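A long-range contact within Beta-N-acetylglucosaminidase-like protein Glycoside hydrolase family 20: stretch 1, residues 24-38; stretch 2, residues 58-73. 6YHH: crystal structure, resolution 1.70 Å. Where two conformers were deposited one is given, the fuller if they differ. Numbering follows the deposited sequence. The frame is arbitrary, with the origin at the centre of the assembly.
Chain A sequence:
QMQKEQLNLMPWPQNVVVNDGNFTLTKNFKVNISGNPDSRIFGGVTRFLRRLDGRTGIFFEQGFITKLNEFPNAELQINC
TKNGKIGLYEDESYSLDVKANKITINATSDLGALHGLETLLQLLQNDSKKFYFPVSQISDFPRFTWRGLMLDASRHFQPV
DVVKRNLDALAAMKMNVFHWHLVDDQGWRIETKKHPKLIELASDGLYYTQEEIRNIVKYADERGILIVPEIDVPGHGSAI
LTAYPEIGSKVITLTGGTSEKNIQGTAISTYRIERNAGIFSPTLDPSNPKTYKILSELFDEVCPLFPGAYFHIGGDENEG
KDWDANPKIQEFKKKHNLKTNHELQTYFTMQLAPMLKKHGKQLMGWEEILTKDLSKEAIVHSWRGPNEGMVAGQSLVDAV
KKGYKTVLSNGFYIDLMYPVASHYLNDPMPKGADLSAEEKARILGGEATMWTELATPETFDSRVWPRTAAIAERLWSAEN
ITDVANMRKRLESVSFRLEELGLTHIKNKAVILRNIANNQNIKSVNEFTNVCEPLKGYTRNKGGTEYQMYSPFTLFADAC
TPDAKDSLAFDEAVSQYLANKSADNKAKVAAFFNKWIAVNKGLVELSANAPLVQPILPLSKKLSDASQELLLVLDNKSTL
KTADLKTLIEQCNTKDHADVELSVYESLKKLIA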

# COMPACT_ATOMS: atom_id res chain seq x y z
N THR A 24 -6.36 -6.83 -32.96
CA THR A 24 -5.72 -5.56 -32.58
C THR A 24 -6.61 -4.77 -31.63
O THR A 24 -7.79 -4.57 -31.89
CB THR A 24 -5.39 -4.74 -33.82
OG1 THR A 24 -4.39 -5.43 -34.59
CG2 THR A 24 -4.80 -3.37 -33.39
N LEU A 25 -6.06 -4.34 -30.47
CA LEU A 25 -6.85 -3.58 -29.50
C LEU A 25 -6.87 -2.09 -29.89
O LEU A 25 -5.80 -1.48 -30.22
CB LEU A 25 -6.23 -3.71 -28.09
CG LEU A 25 -6.84 -4.61 -27.10
CD1 LEU A 25 -5.93 -4.53 -25.85
CD2 LEU A 25 -8.26 -4.21 -26.74
N THR A 26 -8.07 -1.56 -29.94
CA THR A 26 -8.30 -0.18 -30.35
C THR A 26 -9.32 0.42 -29.44
O THR A 26 -9.92 -0.22 -28.60
CB THR A 26 -8.96 -0.11 -31.76
OG1 THR A 26 -10.31 -0.56 -31.69
CG2 THR A 26 -8.13 -0.92 -32.74
N LYS A 27 -9.58 1.71 -29.68
CA LYS A 27 -10.59 2.42 -28.95
C LYS A 27 -12.03 1.96 -29.20
O LYS A 27 -12.95 2.31 -28.47
CB LYS A 27 -10.43 3.95 -29.23
CG LYS A 27 -10.86 4.81 -28.03
CD LYS A 27 -10.37 6.22 -28.25
CE LYS A 27 -11.10 7.09 -27.29
NZ LYS A 27 -10.38 7.12 -26.04
N ASN A 28 -12.23 1.07 -30.17
CA ASN A 28 -13.53 0.45 -30.43
C ASN A 28 -13.85 -0.68 -29.47
O ASN A 28 -14.97 -1.17 -29.41
CB ASN A 28 -13.60 -0.13 -31.89
CG ASN A 28 -15.03 -0.48 -32.28
OD1 ASN A 28 -15.94 0.35 -32.08
ND2 ASN A 28 -15.27 -1.73 -32.79
N PHE A 29 -12.82 -1.15 -28.73
CA PHE A 29 -13.03 -2.24 -27.82
C PHE A 29 -14.09 -2.06 -26.75
O PHE A 29 -14.08 -1.06 -25.98
CB PHE A 29 -11.72 -2.62 -27.17
CG PHE A 29 -11.76 -3.92 -26.37
CD1 PHE A 29 -11.64 -5.14 -27.01
CD2 PHE A 29 -11.88 -3.92 -25.00
CE1 PHE A 29 -11.66 -6.31 -26.28
CE2 PHE A 29 -11.85 -5.12 -24.26
CZ PHE A 29 -11.79 -6.30 -24.92
N LYS A 30 -15.00 -3.03 -26.71
CA LYS A 30 -16.04 -3.14 -25.74
C LYS A 30 -16.31 -4.58 -25.34
O LYS A 30 -15.92 -5.52 -26.07
CB LYS A 30 -17.37 -2.50 -26.32
CG LYS A 30 -17.31 -1.02 -26.58
CD LYS A 30 -18.65 -0.44 -27.08
CE LYS A 30 -18.74 -0.50 -28.63
NZ LYS A 30 -17.67 0.07 -29.56
N VAL A 31 -16.99 -4.74 -24.21
CA VAL A 31 -17.36 -6.00 -23.62
C VAL A 31 -18.85 -6.12 -23.42
O VAL A 31 -19.56 -5.19 -23.06
CB VAL A 31 -16.58 -6.29 -22.30
CG1 VAL A 31 -16.98 -5.32 -21.21
CG2 VAL A 31 -16.78 -7.72 -21.83
N ASN A 32 -19.33 -7.34 -23.63
CA ASN A 32 -20.74 -7.71 -23.48
C ASN A 32 -20.83 -9.04 -22.78
O ASN A 32 -19.96 -9.90 -23.05
CB ASN A 32 -21.37 -7.87 -24.87
CG ASN A 32 -22.87 -8.00 -24.80
OD1 ASN A 32 -23.56 -7.13 -24.25
ND2 ASN A 32 -23.40 -9.15 -25.33
N ILE A 33 -21.84 -9.18 -21.94
CA ILE A 33 -22.04 -10.34 -21.14
C ILE A 33 -23.45 -10.90 -21.43
O ILE A 33 -24.43 -10.13 -21.43
CB ILE A 33 -21.96 -10.07 -19.63
CG1 ILE A 33 -20.67 -9.31 -19.26
CG2 ILE A 33 -22.05 -11.37 -18.86
CD1 ILE A 33 -20.76 -8.80 -17.86
N SER A 34 -23.53 -12.21 -21.57
CA SER A 34 -24.78 -12.88 -21.89
C SER A 34 -24.97 -14.16 -21.11
O SER A 34 -24.07 -14.65 -20.40
CB SER A 34 -24.87 -13.17 -23.38
OG SER A 34 -23.91 -14.14 -23.77
N GLY A 35 -26.20 -14.65 -21.16
CA GLY A 35 -26.49 -15.86 -20.47
C GLY A 35 -27.11 -15.65 -19.12
O GLY A 35 -28.00 -14.78 -18.90
N ASN A 36 -26.69 -16.46 -18.17
CA ASN A 36 -27.27 -16.40 -16.82
C ASN A 36 -26.16 -16.56 -15.77
O ASN A 36 -26.18 -17.43 -14.95
CB ASN A 36 -28.37 -17.44 -16.59
CG ASN A 36 -29.04 -17.31 -15.24
OD1 ASN A 36 -29.17 -16.25 -14.70
ND2 ASN A 36 -29.43 -18.45 -14.66
N PRO A 37 -25.21 -15.62 -15.81
CA PRO A 37 -24.20 -15.60 -14.69
C PRO A 37 -24.73 -15.09 -13.36
O PRO A 37 -25.75 -14.36 -13.30
CB PRO A 37 -23.22 -14.55 -15.19
CG PRO A 37 -24.07 -13.59 -15.98
CD PRO A 37 -25.07 -14.48 -16.73
N ASP A 38 -24.01 -15.43 -12.30
CA ASP A 38 -24.16 -14.78 -11.03
C ASP A 38 -23.73 -13.34 -11.18
O ASP A 38 -22.86 -13.05 -12.01
CB ASP A 38 -23.34 -15.50 -9.91
CG ASP A 38 -23.51 -14.88 -8.58
OD1 ASP A 38 -24.44 -15.28 -7.81
OD2 ASP A 38 -22.71 -13.93 -8.24
N ILE A 58 -5.53 3.16 -23.63
CA ILE A 58 -6.45 3.36 -24.75
C ILE A 58 -7.57 4.32 -24.42
O ILE A 58 -7.97 5.07 -25.31
CB ILE A 58 -6.92 2.01 -25.31
CG1 ILE A 58 -5.72 1.35 -25.99
CG2 ILE A 58 -8.14 2.24 -26.25
CD1 ILE A 58 -5.91 -0.07 -26.45
N PHE A 59 -8.01 4.34 -23.17
CA PHE A 59 -9.18 5.10 -22.68
C PHE A 59 -10.46 4.52 -23.27
O PHE A 59 -11.11 5.13 -24.14
CB PHE A 59 -9.04 6.61 -22.94
CG PHE A 59 -7.98 7.31 -22.09
CD1 PHE A 59 -6.63 7.05 -22.19
CD2 PHE A 59 -8.40 8.26 -21.18
CE1 PHE A 59 -5.70 7.73 -21.40
CE2 PHE A 59 -7.46 8.91 -20.39
CZ PHE A 59 -6.15 8.61 -20.49
N PHE A 60 -10.80 3.33 -22.82
CA PHE A 60 -11.99 2.60 -23.35
C PHE A 60 -13.25 3.39 -23.06
O PHE A 60 -13.36 4.10 -22.05
CB PHE A 60 -12.07 1.20 -22.69
CG PHE A 60 -10.91 0.31 -23.06
CD1 PHE A 60 -10.57 0.14 -24.34
CD2 PHE A 60 -10.19 -0.39 -22.07
CE1 PHE A 60 -9.54 -0.70 -24.72
CE2 PHE A 60 -9.20 -1.25 -22.45
CZ PHE A 60 -8.82 -1.37 -23.75
N GLU A 61 -14.23 3.21 -23.92
CA GLU A 61 -15.55 3.88 -23.75
C GLU A 61 -16.32 3.52 -22.54
O GLU A 61 -16.95 4.37 -21.95
CB GLU A 61 -16.46 3.63 -25.01
N GLN A 62 -16.40 2.27 -22.13
CA GLN A 62 -17.23 1.87 -21.06
C GLN A 62 -16.63 2.22 -19.72
O GLN A 62 -15.39 2.07 -19.53
CB GLN A 62 -17.40 0.35 -21.11
CG GLN A 62 -18.35 -0.11 -22.20
CD GLN A 62 -18.24 -1.58 -22.39
OE1 GLN A 62 -17.24 -2.06 -22.91
NE2 GLN A 62 -19.22 -2.32 -21.86
N GLY A 63 -17.50 2.63 -18.81
CA GLY A 63 -17.10 2.83 -17.43
C GLY A 63 -17.42 1.57 -16.66
O GLY A 63 -16.76 0.56 -16.87
N PHE A 64 -18.43 1.62 -15.82
CA PHE A 64 -18.89 0.43 -15.08
C PHE A 64 -19.78 -0.49 -15.93
O PHE A 64 -20.62 -0.00 -16.70
CB PHE A 64 -19.63 0.88 -13.84
CG PHE A 64 -18.73 1.55 -12.80
CD1 PHE A 64 -18.49 2.90 -12.88
CD2 PHE A 64 -18.09 0.81 -11.79
CE1 PHE A 64 -17.65 3.53 -11.96
CE2 PHE A 64 -17.23 1.43 -10.86
CZ PHE A 64 -17.03 2.80 -10.94
N ILE A 65 -19.57 -1.81 -15.81
CA ILE A 65 -20.40 -2.84 -16.47
C ILE A 65 -21.33 -3.36 -15.38
O ILE A 65 -20.90 -3.79 -14.29
CB ILE A 65 -19.49 -3.90 -17.11
CG1 ILE A 65 -18.82 -3.36 -18.38
CG2 ILE A 65 -20.31 -5.14 -17.44
CD1 ILE A 65 -17.42 -2.93 -18.15
N THR A 66 -22.66 -3.24 -15.61
CA THR A 66 -23.64 -3.56 -14.58
C THR A 66 -24.81 -4.50 -14.95
O THR A 66 -25.49 -5.00 -14.03
CB THR A 66 -24.29 -2.28 -14.02
OG1 THR A 66 -24.86 -1.53 -15.07
CG2 THR A 66 -23.23 -1.42 -13.34
N LYS A 67 -25.02 -4.71 -16.25
CA LYS A 67 -26.15 -5.54 -16.78
C LYS A 67 -25.70 -6.40 -17.94
O LYS A 67 -24.69 -6.16 -18.59
CB LYS A 67 -27.26 -4.60 -17.30
CG LYS A 67 -27.93 -3.64 -16.28
CD LYS A 67 -28.89 -2.63 -16.97
N LEU A 68 -26.53 -7.40 -18.21
CA LEU A 68 -26.38 -8.20 -19.39
C LEU A 68 -26.73 -7.43 -20.64
O LEU A 68 -27.60 -6.54 -20.63
CB LEU A 68 -27.26 -9.46 -19.30
CG LEU A 68 -27.09 -10.36 -18.07
CD1 LEU A 68 -28.19 -11.44 -17.99
CD2 LEU A 68 -25.73 -11.00 -18.02
N ASN A 69 -26.11 -7.84 -21.70
CA ASN A 69 -26.37 -7.38 -23.04
C ASN A 69 -26.33 -5.90 -23.22
O ASN A 69 -27.09 -5.28 -23.95
CB ASN A 69 -27.65 -8.02 -23.56
CG ASN A 69 -27.44 -9.51 -23.86
OD1 ASN A 69 -26.61 -9.94 -24.77
ND2 ASN A 69 -28.07 -10.27 -23.11
N GLU A 70 -25.32 -5.31 -22.64
CA GLU A 70 -25.11 -3.90 -22.79
C GLU A 70 -24.68 -3.51 -24.16
O GLU A 70 -25.02 -2.38 -24.56
CB GLU A 70 -24.07 -3.35 -21.76
CG GLU A 70 -24.52 -3.39 -20.36
CD GLU A 70 -23.45 -2.99 -19.32
OE1 GLU A 70 -22.25 -2.93 -19.68
OE2 GLU A 70 -23.87 -2.72 -18.15
N PHE A 71 -23.94 -4.37 -24.87
CA PHE A 71 -23.40 -4.11 -26.23
C PHE A 71 -23.35 -5.39 -27.05
O PHE A 71 -22.35 -6.10 -27.10
CB PHE A 71 -21.97 -3.52 -26.19
CG PHE A 71 -21.93 -2.13 -25.74
CD1 PHE A 71 -22.27 -1.08 -26.64
CD2 PHE A 71 -21.65 -1.84 -24.41
CE1 PHE A 71 -22.28 0.24 -26.20
CE2 PHE A 71 -21.66 -0.49 -23.95
CZ PHE A 71 -21.97 0.55 -24.86
N PRO A 72 -24.46 -5.72 -27.72
CA PRO A 72 -24.49 -7.08 -28.25
C PRO A 72 -23.52 -7.37 -29.38
O PRO A 72 -23.22 -8.55 -29.64
CB PRO A 72 -25.99 -7.25 -28.62
CG PRO A 72 -26.65 -6.51 -27.47
CD PRO A 72 -25.84 -5.22 -27.47
N ASN A 73 -23.01 -6.34 -30.02
CA ASN A 73 -21.94 -6.55 -31.03
C ASN A 73 -20.55 -6.24 -30.54
O ASN A 73 -19.67 -6.02 -31.34
CB ASN A 73 -22.17 -5.64 -32.22
CG ASN A 73 -23.50 -5.88 -32.85
OD1 ASN A 73 -23.89 -7.04 -33.08
ND2 ASN A 73 -24.24 -4.82 -33.07
O HOH W 1 -13.67 1.55 -26.17
O HOH W 2 -15.24 -0.20 -23.53
O HOH W 3 -20.99 -5.12 -20.81
O HOH W 4 -23.22 -6.77 -21.00
O HOH W 5 -28.26 -13.06 -22.65

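How does the contact begin, ahead of the strand? Leu-25 points its CA-to-CB bond toward the second stretch and packs there against apolar groups, with its CB 4.0 Å from Ile-58 CD1 and its CD2 4.2 Å from Phe-60 CZ. A type I beta turn follows from Thr-26 to Phe-29, closed by the backbone hydrogen bond from Phe-29 N to Thr-26 O at 3.0 Å and braced by a side-chain one, from Asn-28 N to Thr-26 OG1 at 2.9 Å. The CB of Lys-27 points sideways, yet its long side chain reaches across, and NZ donates to two successive carbonyls, Phe-59 O at 2.8 Å and Ile-58 O at 3.2 Å. A charged amine thus serves a stretch of backbone that forms no regular helix or strand.

What do Phe-29, which ends the turn, and Lys-30 after it contribute? Phe-29 CB lies 3.8 Å from Phe-60 CE1, and the two rings meet obliquely, their centroids 5.4 Å apart and their planes at 47°. Nearby, water 1 accepts from Glu-61 N at 2.9 Å and donates to both Lys-27 O at 2.5 Å and Phe-29 O at 2.6 Å, tying the turn to the other stretch. Lys-30 uses its aliphatic part: CD sits over one face of the Phe-71 ring, 3.8 Å from the ring centroid and 15° off the normal, a CH-pi contact. Its amine turns back to its own stretch, where NZ donates to Asn-28 O at 3.0 Å.

How is the strand held when its partner is not a strand? At Val-31 the amide of Gln-62 stands in for a neighboring peptide group. Val-31 N donates to Gln-62 OE1 at 3.0 Å, while Gln-62 NE2 donates to Val-31 O at 3.1 Å, so one side chain satisfies both the N and the O of a single residue. Water 2 supports this arrangement, donating to Gln-62 OE1 at 2.8 Å and to Phe-29 O at 2.8 Å. Val-31 CG1 also meets Ile-65 CG1 at 3.9 Å. At Asn-32 the roles reverse, and a strand side chain receives the other backbone: Phe-71 N donates to Asn-32 OD1 at 2.9 Å. A weak bond from Asn-32 ND2 to Asn-69 OD1, at 3.4 Å, adds to it.

Where do the two backbones bond directly, and how does the contact end? Asn-69 N donates to Ile-33 O at 2.9 Å, with a nearly straight angle of 164°, and Leu-68 CA approaches the same oxygen, Ile-33 O, at 3.4 Å. The Ile-33 side chain packs on two residues, CD1 lying 3.7 Å from Ile-65 CG2 and CG2 lying 3.8 Å from Leu-68 CD2. Further along, water 5 accepts from Gly-35 N at 3.0 Å and from Asn-69 ND2 at 2.8 Å. Pro-37 finishes the apolar packing, its CG 3.7 Å from Leu-68 CD2.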